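Local coordinates for methyltransferase (Geobacter sulfurreducens PCA, PDB 3C3P), which probably transfers methyl groups from S-adenosyl-L-methionine to oxygen atoms of an acceptor molecule, as other members of its O-methyltransferase family do, at residues R35-V40 against R91-H96; V60-D65 against C69-F74; R99-N104 against D108-Q113. All coordinates share one frame; numbering follows the deposited sequence. Where two conformers were deposited one is given.

Interaction 1 of 3, residues R35-V40 against R91-H96. With EDO (1,2-ethanediol), chain J.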
ATOM      1  N   ARG A  35      17.850  16.386  18.083  1.00 47.09           N
ATOM      2  CA  ARG A  35      19.031  16.336  17.228  0.50 46.73           C
ATOM      3  C   ARG A  35      18.683  16.930  15.875  1.00 46.93           C
ATOM      4  O   ARG A  35      19.496  16.920  14.940  1.00 46.82           O
ATOM      5  CB  ARG A  35      19.548  14.905  17.044  0.50 46.30           C
ATOM      6  CG  ARG A  35      19.917  14.154  18.323  0.50 45.88           C
ATOM      7  CD  ARG A  35      20.589  12.834  17.968  0.50 45.51           C
ATOM      8  NE  ARG A  35      20.714  11.913  19.094  0.50 45.15           N
ATOM      9  CZ  ARG A  35      21.364  10.756  19.028  0.50 45.00           C
ATOM     10  NH1 ARG A  35      21.984  10.417  17.911  0.50 44.65           N
ATOM     11  NH2 ARG A  35      21.426   9.959  20.082  0.50 45.17           N
ATOM     12  N   ASN A  36      17.461  17.443  15.816  1.00 46.87           N
ATOM     13  CA  ASN A  36      16.886  18.072  14.624  1.00 46.61           C
ATOM     14  C   ASN A  36      17.002  17.160  13.427  1.00 46.46           C
ATOM     15  O   ASN A  36      17.498  17.558  12.372  1.00 46.94           O
ATOM     16  CB  ASN A  36      17.584  19.397  14.323  1.00 46.76           C
ATOM     17  N   ILE A  37      16.547  15.928  13.620  1.00 45.38           N
ATOM     18  CA  ILE A  37      16.612  14.887  12.595  1.00 44.86           C
ATOM     19  C   ILE A  37      15.249  14.550  11.988  1.00 44.48           C
ATOM     20  O   ILE A  37      14.300  14.240  12.717  1.00 44.44           O
ATOM     21  CB  ILE A  37      17.251  13.586  13.180  1.00 44.71           C
ATOM     22  CG1 ILE A  37      18.688  13.859  13.640  1.00 44.72           C
ATOM     23  CG2 ILE A  37      17.226  12.455  12.142  1.00 44.56           C
ATOM     24  CD1 ILE A  37      19.342  12.712  14.380  1.00 44.54           C
ATOM     25  N   PRO A  38      15.127  14.662  10.648  1.00 44.04           N
ATOM     26  CA  PRO A  38      13.830  14.288  10.058  1.00 43.78           C
ATOM     27  C   PRO A  38      13.638  12.785  10.052  1.00 42.47           C
ATOM     28  O   PRO A  38      14.547  12.036   9.672  1.00 42.74           O
ATOM     29  CB  PRO A  38      13.907  14.819   8.620  1.00 44.08           C
ATOM     30  CG  PRO A  38      15.360  15.125   8.371  1.00 44.57           C
ATOM     31  CD  PRO A  38      16.006  15.366   9.694  1.00 44.04           C
ATOM     32  N   ILE A  39      12.476  12.368  10.537  1.00 40.44           N
ATOM     33  CA  ILE A  39      12.113  10.938  10.574  1.00 40.04           C
ATOM     34  C   ILE A  39      10.685  10.689  10.076  1.00 39.59           C
ATOM     35  O   ILE A  39       9.818  11.568  10.073  1.00 39.99           O
ATOM     36  CB  ILE A  39      12.293  10.265  11.996  1.00 39.70           C
ATOM     37  CG1 ILE A  39      11.287  10.809  13.022  1.00 39.37           C
ATOM     38  CG2 ILE A  39      13.753  10.380  12.500  1.00 39.58           C
ATOM     39  CD1 ILE A  39      11.336  10.075  14.376  1.00 38.81           C
ATOM     40  N   VAL A  40      10.496   9.465   9.614  1.00 38.90           N
ATOM     41  CA  VAL A  40       9.209   8.961   9.135  1.00 38.51           C
ATOM     42  C   VAL A  40       8.106   9.110  10.199  1.00 36.88           C
ATOM     43  O   VAL A  40       8.289   8.606  11.293  1.00 36.05           O
ATOM     44  CB  VAL A  40       9.377   7.446   8.688  1.00 39.57           C
ATOM     45  CG1 VAL A  40       8.096   6.673   8.713  1.00 40.88           C
ATOM     46  CG2 VAL A  40      10.053   7.385   7.304  1.00 40.51           C
ATOM     47  N   ARG A  91      27.628   8.021  12.278  1.00 32.66           N
ATOM     48  CA  ARG A  91      27.848   6.972  13.301  1.00 32.59           C
ATOM     49  C   ARG A  91      26.785   6.984  14.409  1.00 33.22           C
ATOM     50  O   ARG A  91      26.480   5.947  14.993  1.00 32.71           O
ATOM     51  CB  ARG A  91      29.252   7.070  13.929  1.00 32.94           C
ATOM     52  CG  ARG A  91      29.506   8.321  14.768  1.00 32.82           C
ATOM     53  N   ASP A  92      26.195   8.152  14.652  1.00 34.58           N
ATOM     54  CA  ASP A  92      25.168   8.320  15.715  1.00 34.93           C
ATOM     55  C   ASP A  92      23.822   7.711  15.310  1.00 34.24           C
ATOM     56  O   ASP A  92      23.009   7.296  16.152  1.00 34.08           O
ATOM     57  CB  ASP A  92      24.991   9.799  16.080  1.00 35.83           C
ATOM     58  CG  ASP A  92      26.266  10.431  16.617  1.00 37.26           C
ATOM     59  OD1 ASP A  92      27.153   9.709  17.133  1.00 37.85           O
ATOM     60  OD2 ASP A  92      26.375  11.672  16.544  1.00 38.32           O
ATOM     61  N   ASN A  93      23.596   7.691  14.001  1.00 33.36           N
ATOM     62  CA  ASN A  93      22.393   7.119  13.434  1.00 32.25           C
ATOM     63  C   ASN A  93      22.495   5.636  13.526  1.00 31.57           C
ATOM     64  O   ASN A  93      21.576   4.944  13.965  1.00 31.12           O
ATOM     65  CB  ASN A  93      22.180   7.515  11.959  1.00 31.75           C
ATOM     66  CG  ASN A  93      21.613   8.901  11.824  1.00 31.67           C
ATOM     67  OD1 ASN A  93      20.913   9.380  12.726  1.00 30.38           O
ATOM     68  ND2 ASN A  93      21.878   9.550  10.692  1.00 31.34           N
ATOM     69  N   VAL A  94      23.648   5.151  13.106  1.00 30.92           N
ATOM     70  CA  VAL A  94      23.888   3.707  13.104  1.00 30.53           C
ATOM     71  C   VAL A  94      23.829   3.186  14.548  1.00 29.59           C
ATOM     72  O   VAL A  94      23.173   2.185  14.814  1.00 28.01           O
ATOM     73  CB  VAL A  94      25.221   3.337  12.369  1.00 31.00           C
ATOM     74  CG1 VAL A  94      25.531   1.839  12.498  1.00 30.72           C
ATOM     75  CG2 VAL A  94      25.151   3.777  10.902  1.00 30.18           C
ATOM     76  N   GLU A  95      24.454   3.908  15.478  1.00 29.68           N
ATOM     77  CA  GLU A  95      24.476   3.496  16.912  1.00 29.74           C
ATOM     78  C   GLU A  95      23.099   3.549  17.558  1.00 29.71           C
ATOM     79  O   GLU A  95      22.732   2.688  18.357  1.00 27.73           O
ATOM     80  CB  GLU A  95      25.457   4.351  17.732  1.00 30.20           C
ATOM     81  CG  GLU A  95      25.471   4.052  19.267  1.00 30.53           C
ATOM     82  CD  GLU A  95      25.935   2.642  19.636  1.00 30.37           C
ATOM     83  OE1 GLU A  95      26.291   1.865  18.729  1.00 29.34           O
ATOM     84  OE2 GLU A  95      25.951   2.317  20.848  1.00 29.62           O
ATOM     85  N   HIS A  96      22.319   4.552  17.174  1.00 30.37           N
ATOM     86  CA  HIS A  96      20.979   4.701  17.729  1.00 30.93           C
ATOM     87  C   HIS A  96      20.143   3.498  17.324  1.00 29.89           C
ATOM     88  O   HIS A  96      19.415   2.909  18.140  1.00 28.79           O
ATOM     89  CB  HIS A  96      20.296   5.990  17.259  1.00 33.00           C
ATOM     90  CG  HIS A  96      18.964   6.204  17.897  1.00 34.17           C
ATOM     91  ND1 HIS A  96      17.787   5.796  17.312  1.00 35.44           N
ATOM     92  CD2 HIS A  96      18.626   6.712  19.106  1.00 35.39           C
ATOM     93  CE1 HIS A  96      16.775   6.076  18.114  1.00 35.42           C
ATOM     94  NE2 HIS A  96      17.255   6.635  19.207  1.00 35.91           N
TER
HETATM   95  C1  EDO J 216      27.833  15.000  14.325  1.00 88.77           C
HETATM   96  O1  EDO J 216      29.195  15.265  13.975  1.00 88.82           O
HETATM   97  C2  EDO J 216      27.550  13.510  14.171  1.00 88.77           C
HETATM   98  O2  EDO J 216      26.150  13.272  14.349  1.00 88.63           O
HETATM   99  O   HOH W   1      22.011  10.354  14.897  1.00 65.49           O
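I37 and N93 come no closer than 9.7 Å between their CA atoms, a spacing that leaves the contact between irregular segment 35-40 and the start of helix 91-104 to long side chains, mainly R35. In one of its two modelled conformers R35 is extended from CG to NE and sets NH1 3.6 Å from D92 CB, the guanidinium and carboxylate planes standing 88° apart. The opposite charges stay apart, R35 NH1 lying 4.8 Å from D92 OD2, so the two groups do not meet as a charge pair. A water donates to N93 OD1 at 2.6 Å and, in that same conformer, takes a weak bond from R35 NH1. I37 CD1 lies 4.0 Å from N93 OD1, the two side chains running past one another in opposite senses. N93 is held mainly from elsewhere: ND2 donates to D88 OD2, and OD1 also accepts from L67 N. H96, beside the end of the guanidinium, is tied through ND1 to L67 O. An ethanediol, probably from the crystallisation liquor, puts O2 2.7 Å from D92 OD2 and is also bonded to D90 OD2. The loop thus meets the helix that follows strand 83-88 in a Rossmann-like fold, near the carboxyl ends of the parallel strands, where relatives bind S-adenosylmethionine.

Interaction 2 of 3, residues V60-D65 against C69-F74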
ATOM      1  N   VAL A  60      15.602  -6.163   2.340  1.00 29.34           N
ATOM      2  CA  VAL A  60      15.211  -4.771   2.383  1.00 28.91           C
ATOM      3  C   VAL A  60      16.472  -3.964   2.576  1.00 27.79           C
ATOM      4  O   VAL A  60      17.239  -4.206   3.509  1.00 30.01           O
ATOM      5  CB  VAL A  60      14.244  -4.444   3.565  1.00 28.01           C
ATOM      6  CG1 VAL A  60      13.913  -2.932   3.581  1.00 27.61           C
ATOM      7  CG2 VAL A  60      12.970  -5.315   3.516  1.00 28.52           C
ATOM      8  N   VAL A  61      16.646  -2.983   1.705  1.00 28.61           N
ATOM      9  CA  VAL A  61      17.791  -2.079   1.732  1.00 28.72           C
ATOM     10  C   VAL A  61      17.327  -0.620   1.956  1.00 29.65           C
ATOM     11  O   VAL A  61      16.431  -0.093   1.287  1.00 29.38           O
ATOM     12  CB  VAL A  61      18.668  -2.273   0.466  1.00 28.21           C
ATOM     13  CG1 VAL A  61      19.868  -1.293   0.452  1.00 27.90           C
ATOM     14  CG2 VAL A  61      19.132  -3.762   0.394  1.00 26.99           C
ATOM     15  N   VAL A  62      17.941  -0.018   2.974  1.00 29.31           N
ATOM     16  CA  VAL A  62      17.647   1.336   3.415  1.00 29.54           C
ATOM     17  C   VAL A  62      18.903   2.203   3.363  1.00 31.29           C
ATOM     18  O   VAL A  62      19.676   2.228   4.317  1.00 30.89           O
ATOM     19  CB  VAL A  62      17.124   1.307   4.866  1.00 28.93           C
ATOM     20  CG1 VAL A  62      16.653   2.673   5.289  1.00 28.61           C
ATOM     21  CG2 VAL A  62      15.999   0.269   4.993  1.00 28.75           C
ATOM     22  N   PRO A  63      19.142   2.880   2.226  1.00 31.80           N
ATOM     23  CA  PRO A  63      20.313   3.740   2.104  1.00 32.69           C
ATOM     24  C   PRO A  63      20.036   5.114   2.655  1.00 32.22           C
ATOM     25  O   PRO A  63      19.433   5.932   1.980  1.00 33.14           O
ATOM     26  CB  PRO A  63      20.562   3.819   0.587  1.00 33.06           C
ATOM     27  CG  PRO A  63      19.414   3.126  -0.078  1.00 33.13           C
ATOM     28  CD  PRO A  63      18.409   2.731   0.957  1.00 33.25           C
ATOM     29  N   GLY A  64      20.532   5.339   3.868  1.00 31.54           N
ATOM     30  CA  GLY A  64      20.341   6.582   4.620  1.00 31.45           C
ATOM     31  C   GLY A  64      19.124   6.393   5.518  1.00 31.81           C
ATOM     32  O   GLY A  64      18.033   6.100   5.056  1.00 31.48           O
ATOM     33  N   ASP A  65      19.307   6.545   6.820  1.00 32.59           N
ATOM     34  CA  ASP A  65      18.186   6.346   7.720  1.00 31.93           C
ATOM     35  C   ASP A  65      18.398   7.005   9.079  1.00 32.11           C
ATOM     36  O   ASP A  65      19.085   6.480   9.974  1.00 30.92           O
ATOM     37  CB  ASP A  65      17.922   4.835   7.856  1.00 31.80           C
ATOM     38  CG  ASP A  65      16.617   4.517   8.546  1.00 31.65           C
ATOM     39  OD1 ASP A  65      15.748   5.406   8.640  1.00 31.71           O
ATOM     40  OD2 ASP A  65      16.431   3.352   8.967  1.00 30.25           O
ATOM     41  N   CYS A  69      15.050   4.923  11.885  1.00 32.82           N
ATOM     42  CA  CYS A  69      13.584   4.900  11.956  1.00 34.82           C
ATOM     43  C   CYS A  69      12.908   3.976  10.927  1.00 32.94           C
ATOM     44  O   CYS A  69      12.017   3.192  11.260  1.00 32.48           O
ATOM     45  CB  CYS A  69      13.013   6.310  11.830  1.00 37.19           C
ATOM     46  SG  CYS A  69      11.225   6.345  11.993  1.00 42.99           S
ATOM     47  N   ALA A  70      13.328   4.080   9.676  1.00 31.65           N
ATOM     48  CA  ALA A  70      12.752   3.256   8.600  1.00 30.83           C
ATOM     49  C   ALA A  70      13.064   1.787   8.831  1.00 31.05           C
ATOM     50  O   ALA A  70      12.210   0.906   8.696  1.00 31.61           O
ATOM     51  CB  ALA A  70      13.287   3.709   7.209  1.00 29.61           C
ATOM     52  N   SER A  71      14.300   1.544   9.229  1.00 30.26           N
ATOM     53  CA  SER A  71      14.792   0.175   9.483  1.00 30.34           C
ATOM     54  C   SER A  71      14.051  -0.458  10.648  1.00 30.12           C
ATOM     55  O   SER A  71      13.846  -1.668  10.697  1.00 29.58           O
ATOM     56  CB  SER A  71      16.294   0.191   9.757  1.00 31.12           C
ATOM     57  OG  SER A  71      17.006   0.728   8.653  1.00 31.28           O
ATOM     58  N   TRP A  72      13.618   0.389  11.574  1.00 30.65           N
ATOM     59  CA  TRP A  72      12.907  -0.089  12.744  1.00 32.09           C
ATOM     60  C   TRP A  72      11.565  -0.681  12.289  1.00 31.32           C
ATOM     61  O   TRP A  72      11.186  -1.788  12.694  1.00 31.31           O
ATOM     62  CB  TRP A  72      12.754   1.028  13.777  1.00 33.40           C
ATOM     63  CG  TRP A  72      12.149   0.554  14.993  1.00 35.16           C
ATOM     64  CD1 TRP A  72      12.781  -0.038  16.066  1.00 37.10           C
ATOM     65  CD2 TRP A  72      10.775   0.586  15.313  1.00 36.59           C
ATOM     66  NE1 TRP A  72      11.865  -0.362  17.032  1.00 37.50           N
ATOM     67  CE2 TRP A  72      10.623   0.004  16.587  1.00 37.45           C
ATOM     68  CE3 TRP A  72       9.651   1.045  14.651  1.00 36.40           C
ATOM     69  CZ2 TRP A  72       9.387  -0.112  17.205  1.00 38.06           C
ATOM     70  CZ3 TRP A  72       8.422   0.917  15.271  1.00 37.76           C
ATOM     71  CH2 TRP A  72       8.300   0.349  16.520  1.00 37.79           C
ATOM     72  N   TRP A  73      10.878   0.040  11.407  1.00 30.78           N
ATOM     73  CA  TRP A  73       9.558  -0.403  10.890  1.00 30.73           C
ATOM     74  C   TRP A  73       9.676  -1.665  10.059  1.00 29.75           C
ATOM     75  O   TRP A  73       8.900  -2.615  10.199  1.00 28.28           O
ATOM     76  CB  TRP A  73       8.846   0.695  10.082  1.00 31.25           C
ATOM     77  CG  TRP A  73       8.387   1.835  10.935  1.00 31.42           C
ATOM     78  CD1 TRP A  73       9.040   3.018  11.149  1.00 32.30           C
ATOM     79  CD2 TRP A  73       7.202   1.878  11.726  1.00 30.67           C
ATOM     80  NE1 TRP A  73       8.310   3.806  12.018  1.00 32.61           N
ATOM     81  CE2 TRP A  73       7.190   3.121  12.401  1.00 31.84           C
ATOM     82  CE3 TRP A  73       6.165   0.970  11.970  1.00 32.22           C
ATOM     83  CZ2 TRP A  73       6.164   3.496  13.256  1.00 32.19           C
ATOM     84  CZ3 TRP A  73       5.152   1.342  12.828  1.00 32.45           C
ATOM     85  CH2 TRP A  73       5.164   2.597  13.466  1.00 32.03           C
ATOM     86  N   PHE A  74      10.684  -1.673   9.203  1.00 28.78           N
ATOM     87  CA  PHE A  74      10.933  -2.832   8.336  1.00 28.97           C
ATOM     88  C   PHE A  74      11.394  -4.090   9.105  1.00 29.48           C
ATOM     89  O   PHE A  74      10.982  -5.218   8.784  1.00 29.89           O
ATOM     90  CB  PHE A  74      11.949  -2.507   7.234  1.00 28.51           C
ATOM     91  CG  PHE A  74      11.440  -1.553   6.192  1.00 29.90           C
ATOM     92  CD1 PHE A  74      10.338  -1.899   5.407  1.00 29.54           C
ATOM     93  CD2 PHE A  74      12.104  -0.378   5.914  1.00 30.05           C
ATOM     94  CE1 PHE A  74       9.864  -1.052   4.409  1.00 29.95           C
ATOM     95  CE2 PHE A  74      11.636   0.469   4.903  1.00 31.05           C
ATOM     96  CZ  PHE A  74      10.520   0.125   4.153  1.00 30.35           C
TER
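D65 OD2 accepts two hydrogen bonds from S71, one from the backbone N at 2.8 Å and one from the hydroxyl OG at 2.7 Å. The amide comes from the syn side of the carboxylate and the hydroxyl from the anti side, each a little out of its plane. The other oxygen, D65 OD1, uses its syn lone pair for A70 N at 2.9 Å, with an N-H...O angle of 158°. With CG anti to the backbone N (chi1 -169°), the D65 side chain is aimed at the first turn of helix 69-75, and three bonds fix the rotation of its carboxylate. These amides lie at the positive end of the helix dipole and would tend to stabilise a negative charge there. The backbone N of D65 is engaged as well, donating to D88 OD1.

Farther back along the strand the contact is apolar. The two methyls of V62 divide the work: CG1 rests 4.0 Å from A70 CB, while CG2 approaches the F74 ring at CD2 (4.1 Å). V60 CG1 lies over one face of the same ring, offset toward its rim and 4.0 Å from its centroid, in a CH-pi contact. V84 of the adjoining strand touches both V62 and F74. The axes of strand 60-63 and helix 69-74 run nearly antiparallel, at 168° and 9.2 Å apart. V60 and V62 face the helix, while V61 between them points away from it and touches I127 of strand 127-133. This is the first half of a beta-alpha-beta unit, and the glycine-containing turn between strand and helix is consistent with the first conserved motif of Rossmann-like methyltransferases, the loop that in relatives wraps around S-adenosylmethionine.

Interaction 3 of 3, residues R99-N104 against D108-Q113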
ATOM      1  N   ARG A  99      21.277   0.170  19.060  1.00 26.39           N
ATOM      2  CA  ARG A  99      20.739   0.064  20.413  1.00 26.35           C
ATOM      3  C   ARG A  99      19.284  -0.388  20.464  1.00 26.88           C
ATOM      4  O   ARG A  99      18.940  -1.307  21.214  1.00 26.46           O
ATOM      5  CB  ARG A  99      20.949   1.369  21.212  1.00 25.96           C
ATOM      6  CG  ARG A  99      22.416   1.720  21.400  1.00 24.25           C
ATOM      7  CD  ARG A  99      22.636   2.961  22.215  1.00 24.15           C
ATOM      8  NE  ARG A  99      24.060   3.264  22.239  1.00 23.38           N
ATOM      9  CZ  ARG A  99      24.646   4.168  23.016  1.00 23.34           C
ATOM     10  NH1 ARG A  99      23.974   4.877  23.919  1.00 22.69           N
ATOM     11  NH2 ARG A  99      25.938   4.335  22.902  1.00 23.38           N
HETATM   12  N   MSE A 100      18.433   0.259  19.672  1.00 29.67           N
HETATM   13  CA  MSE A 100      17.002  -0.071  19.642  1.00 30.46           C
HETATM   14  C   MSE A 100      16.783  -1.492  19.222  1.00 31.83           C
HETATM   15  O   MSE A 100      15.940  -2.209  19.745  1.00 32.46           O
HETATM   16  CB  MSE A 100      16.230   0.763  18.617  1.00 31.60           C
HETATM   17  CG  MSE A 100      16.078   2.227  18.875  1.00 31.87           C
HETATM   18 SE   MSE A 100      14.736   2.831  17.590  0.75 33.69          SE
HETATM   19  CE  MSE A 100      15.722   2.376  15.998  1.00 30.95           C
ATOM     20  N   LEU A 101      17.550  -1.884  18.228  1.00 31.96           N
ATOM     21  CA  LEU A 101      17.414  -3.225  17.677  1.00 32.24           C
ATOM     22  C   LEU A 101      17.964  -4.265  18.620  1.00 31.96           C
ATOM     23  O   LEU A 101      17.433  -5.370  18.720  1.00 32.53           O
ATOM     24  CB  LEU A 101      18.070  -3.310  16.294  1.00 32.77           C
ATOM     25  CG  LEU A 101      17.372  -2.495  15.202  1.00 33.37           C
ATOM     26  CD1 LEU A 101      18.297  -2.292  13.998  1.00 32.94           C
ATOM     27  CD2 LEU A 101      16.020  -3.146  14.800  1.00 33.26           C
ATOM     28  N   HIS A 102      19.026  -3.904  19.323  1.00 31.52           N
ATOM     29  CA  HIS A 102      19.615  -4.825  20.267  1.00 31.28           C
ATOM     30  C   HIS A 102      18.604  -4.970  21.381  1.00 31.32           C
ATOM     31  O   HIS A 102      18.346  -6.069  21.874  1.00 31.73           O
ATOM     32  CB  HIS A 102      20.944  -4.311  20.835  1.00 31.10           C
ATOM     33  CG  HIS A 102      21.576  -5.235  21.834  1.00 30.99           C
ATOM     34  ND1 HIS A 102      21.305  -5.177  23.184  1.00 31.45           N
ATOM     35  CD2 HIS A 102      22.465  -6.244  21.674  1.00 30.89           C
ATOM     36  CE1 HIS A 102      22.005  -6.104  23.815  1.00 31.34           C
ATOM     37  NE2 HIS A 102      22.716  -6.769  22.918  1.00 31.13           N
ATOM     38  N   ASP A 103      18.015  -3.842  21.746  1.00 30.62           N
ATOM     39  CA  ASP A 103      17.067  -3.822  22.857  1.00 31.60           C
ATOM     40  C   ASP A 103      15.848  -4.687  22.605  1.00 31.92           C
ATOM     41  O   ASP A 103      15.351  -5.302  23.546  1.00 31.61           O
ATOM     42  CB  ASP A 103      16.629  -2.400  23.242  1.00 32.05           C
ATOM     43  CG  ASP A 103      17.675  -1.664  24.046  1.00 33.32           C
ATOM     44  OD1 ASP A 103      18.594  -2.312  24.583  1.00 32.30           O
ATOM     45  OD2 ASP A 103      17.555  -0.433  24.190  1.00 35.38           O
ATOM     46  N   ASN A 104      15.402  -4.764  21.345  1.00 31.77           N
ATOM     47  CA  ASN A 104      14.202  -5.566  20.982  0.50 31.92           C
ATOM     48  C   ASN A 104      14.556  -6.906  20.347  1.00 32.51           C
ATOM     49  O   ASN A 104      13.682  -7.694  19.981  1.00 33.60           O
ATOM     50  CB  ASN A 104      13.209  -4.785  20.097  0.50 31.41           C
ATOM     51  CG  ASN A 104      13.747  -4.479  18.713  0.50 30.72           C
ATOM     52  OD1 ASN A 104      14.750  -5.041  18.286  0.50 30.14           O
ATOM     53  ND2 ASN A 104      13.061  -3.594  17.996  0.50 30.78           N
ATOM     54  N   ASP A 108      19.200  -9.290  15.207  1.00 31.42           N
ATOM     55  CA  ASP A 108      19.456 -10.635  14.632  1.00 31.85           C
ATOM     56  C   ASP A 108      19.103 -10.727  13.142  1.00 32.77           C
ATOM     57  O   ASP A 108      19.451 -11.691  12.454  1.00 33.94           O
ATOM     58  CB  ASP A 108      18.698 -11.744  15.406  1.00 32.55           C
ATOM     59  CG  ASP A 108      17.157 -11.597  15.359  1.00 32.69           C
ATOM     60  OD1 ASP A 108      16.632 -10.663  14.733  1.00 32.95           O
ATOM     61  OD2 ASP A 108      16.453 -12.435  15.949  1.00 33.21           O
ATOM     62  N   ARG A 109      18.432  -9.712  12.639  1.00 31.33           N
ATOM     63  CA  ARG A 109      18.031  -9.730  11.216  1.00 32.11           C
ATOM     64  C   ARG A 109      18.194  -8.382  10.544  1.00 31.29           C
ATOM     65  O   ARG A 109      17.542  -8.063   9.541  1.00 31.73           O
ATOM     66  CB  ARG A 109      16.607 -10.216  11.088  1.00 32.80           C
ATOM     67  CG  ARG A 109      15.611  -9.218  11.563  1.00 33.78           C
ATOM     68  CD  ARG A 109      14.319  -9.914  11.834  1.00 34.48           C
ATOM     69  NE  ARG A 109      14.503 -10.787  12.984  1.00 36.43           N
ATOM     70  CZ  ARG A 109      13.575 -11.605  13.463  1.00 37.25           C
ATOM     71  NH1 ARG A 109      12.383 -11.671  12.872  1.00 38.01           N
ATOM     72  NH2 ARG A 109      13.844 -12.354  14.529  1.00 38.13           N
ATOM     73  N   VAL A 110      19.080  -7.591  11.128  1.00 31.16           N
ATOM     74  CA  VAL A 110      19.442  -6.262  10.613  1.00 31.43           C
ATOM     75  C   VAL A 110      20.958  -6.097  10.574  1.00 31.66           C
ATOM     76  O   VAL A 110      21.685  -6.362  11.564  1.00 31.91           O
ATOM     77  CB  VAL A 110      18.844  -5.096  11.433  1.00 31.34           C
ATOM     78  CG1 VAL A 110      19.242  -3.747  10.819  1.00 30.98           C
ATOM     79  CG2 VAL A 110      17.335  -5.196  11.490  1.00 31.26           C
ATOM     80  N   GLU A 111      21.418  -5.710   9.395  1.00 31.63           N
ATOM     81  CA  GLU A 111      22.832  -5.441   9.127  1.00 32.98           C
ATOM     82  C   GLU A 111      22.976  -3.934   9.046  1.00 31.98           C
ATOM     83  O   GLU A 111      22.362  -3.292   8.191  1.00 31.78           O
ATOM     84  CB  GLU A 111      23.306  -6.087   7.817  1.00 35.04           C
ATOM     85  CG  GLU A 111      24.759  -5.702   7.478  1.00 37.74           C
ATOM     86  CD  GLU A 111      25.227  -6.110   6.085  1.00 40.03           C
ATOM     87  OE1 GLU A 111      24.610  -6.984   5.419  1.00 41.27           O
ATOM     88  OE2 GLU A 111      26.250  -5.533   5.659  1.00 42.45           O
ATOM     89  N   LEU A 112      23.777  -3.369   9.934  1.00 30.51           N
ATOM     90  CA  LEU A 112      23.974  -1.915   9.986  1.00 31.85           C
ATOM     91  C   LEU A 112      25.388  -1.507   9.610  1.00 33.19           C
ATOM     92  O   LEU A 112      26.367  -2.059  10.129  1.00 32.76           O
ATOM     93  CB  LEU A 112      23.691  -1.417  11.406  1.00 32.17           C
ATOM     94  CG  LEU A 112      22.353  -1.803  12.041  1.00 31.95           C
ATOM     95  CD1 LEU A 112      22.292  -1.448  13.523  1.00 32.54           C
ATOM     96  CD2 LEU A 112      21.257  -1.128  11.307  1.00 32.72           C
ATOM     97  N   GLN A 113      25.487  -0.514   8.740  1.00 33.51           N
ATOM     98  CA  GLN A 113      26.796  -0.026   8.278  1.00 35.29           C
ATOM     99  C   GLN A 113      26.918   1.481   8.246  1.00 34.34           C
ATOM    100  O   GLN A 113      26.000   2.190   7.865  1.00 32.74           O
ATOM    101  CB  GLN A 113      27.086  -0.490   6.839  1.00 36.86           C
ATOM    102  CG  GLN A 113      26.850  -1.942   6.532  1.00 38.28           C
ATOM    103  CD  GLN A 113      27.588  -2.353   5.288  1.00 39.74           C
ATOM    104  OE1 GLN A 113      28.737  -1.937   5.073  1.00 41.04           O
ATOM    105  NE2 GLN A 113      26.974  -3.215   4.484  1.00 40.81           N
TER
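L101 and V110, with CA atoms 8.0 Å apart, are the nearest such pair between the last turns of helix 91-104 and strand 110-114. The contact is purely apolar and centres on one methyl group. L101 CD1 is 3.6 Å from V110 CG1 and 3.8 Å from V110 CB, so it sits against the branch point of the valine; the two side chains cross at about a right angle. The second leucine methyl, CD2, lies 4.1 Å from V110 CG2. The same CD1 of L101 also reaches L112 CD1 at 4.1 Å. The L101 side chain leaves the helix with CG anti to the carbonyl carbon (chi1 -67°), which carries both methyls over the strand. V110 and L112, two apart, present the same side of the strand to the helix, whereas E111 between them points away. A75 of helix 69-75 touches both L101 and V110, and L106 and I107 of the connecting turn pack on L101, adding to the apolar cluster.

Just ahead of these valine and leucine residues, D108 and R109 form a side-on salt bridge. R109 NE donates to D108 OD1 at 2.8 Å and NH2 to OD2 at 3.0 Å; both oxygens lie close to the guanidinium plane, but the nitrogens stand out of the carboxylate plane. R109 NH1 is held by I78 O. The packing of L101 joins the helix to the second strand of a beta-alpha-beta crossover, strand 83-88, helix 91-104 and strand 110-114, whose last strand is an outermost strand, within this chain, of the Rossmann-like sheet.

Overall arrangement
Along the chain, interaction 2 falls between the two segments of interaction 1, and interaction 3 follows both. Their centres lie 11 to 14 Å apart. Interactions 1 and 3 use the two ends of helix 91-104, while interactions 2 and 3 pack successive helices against the same mixed sheet. They also touch directly: I39 meets C69 between interactions 1 and 2, V94 meets L112 and Q113 between 1 and 3, and W72 meets M100 and N104 between 2 and 3. All lie on the side of the Rossmann-like domain holding strands 59-63, 83-88 and 110-114, and interactions 1 and 2 converge near D88, where the family's cofactor would be expected to bind.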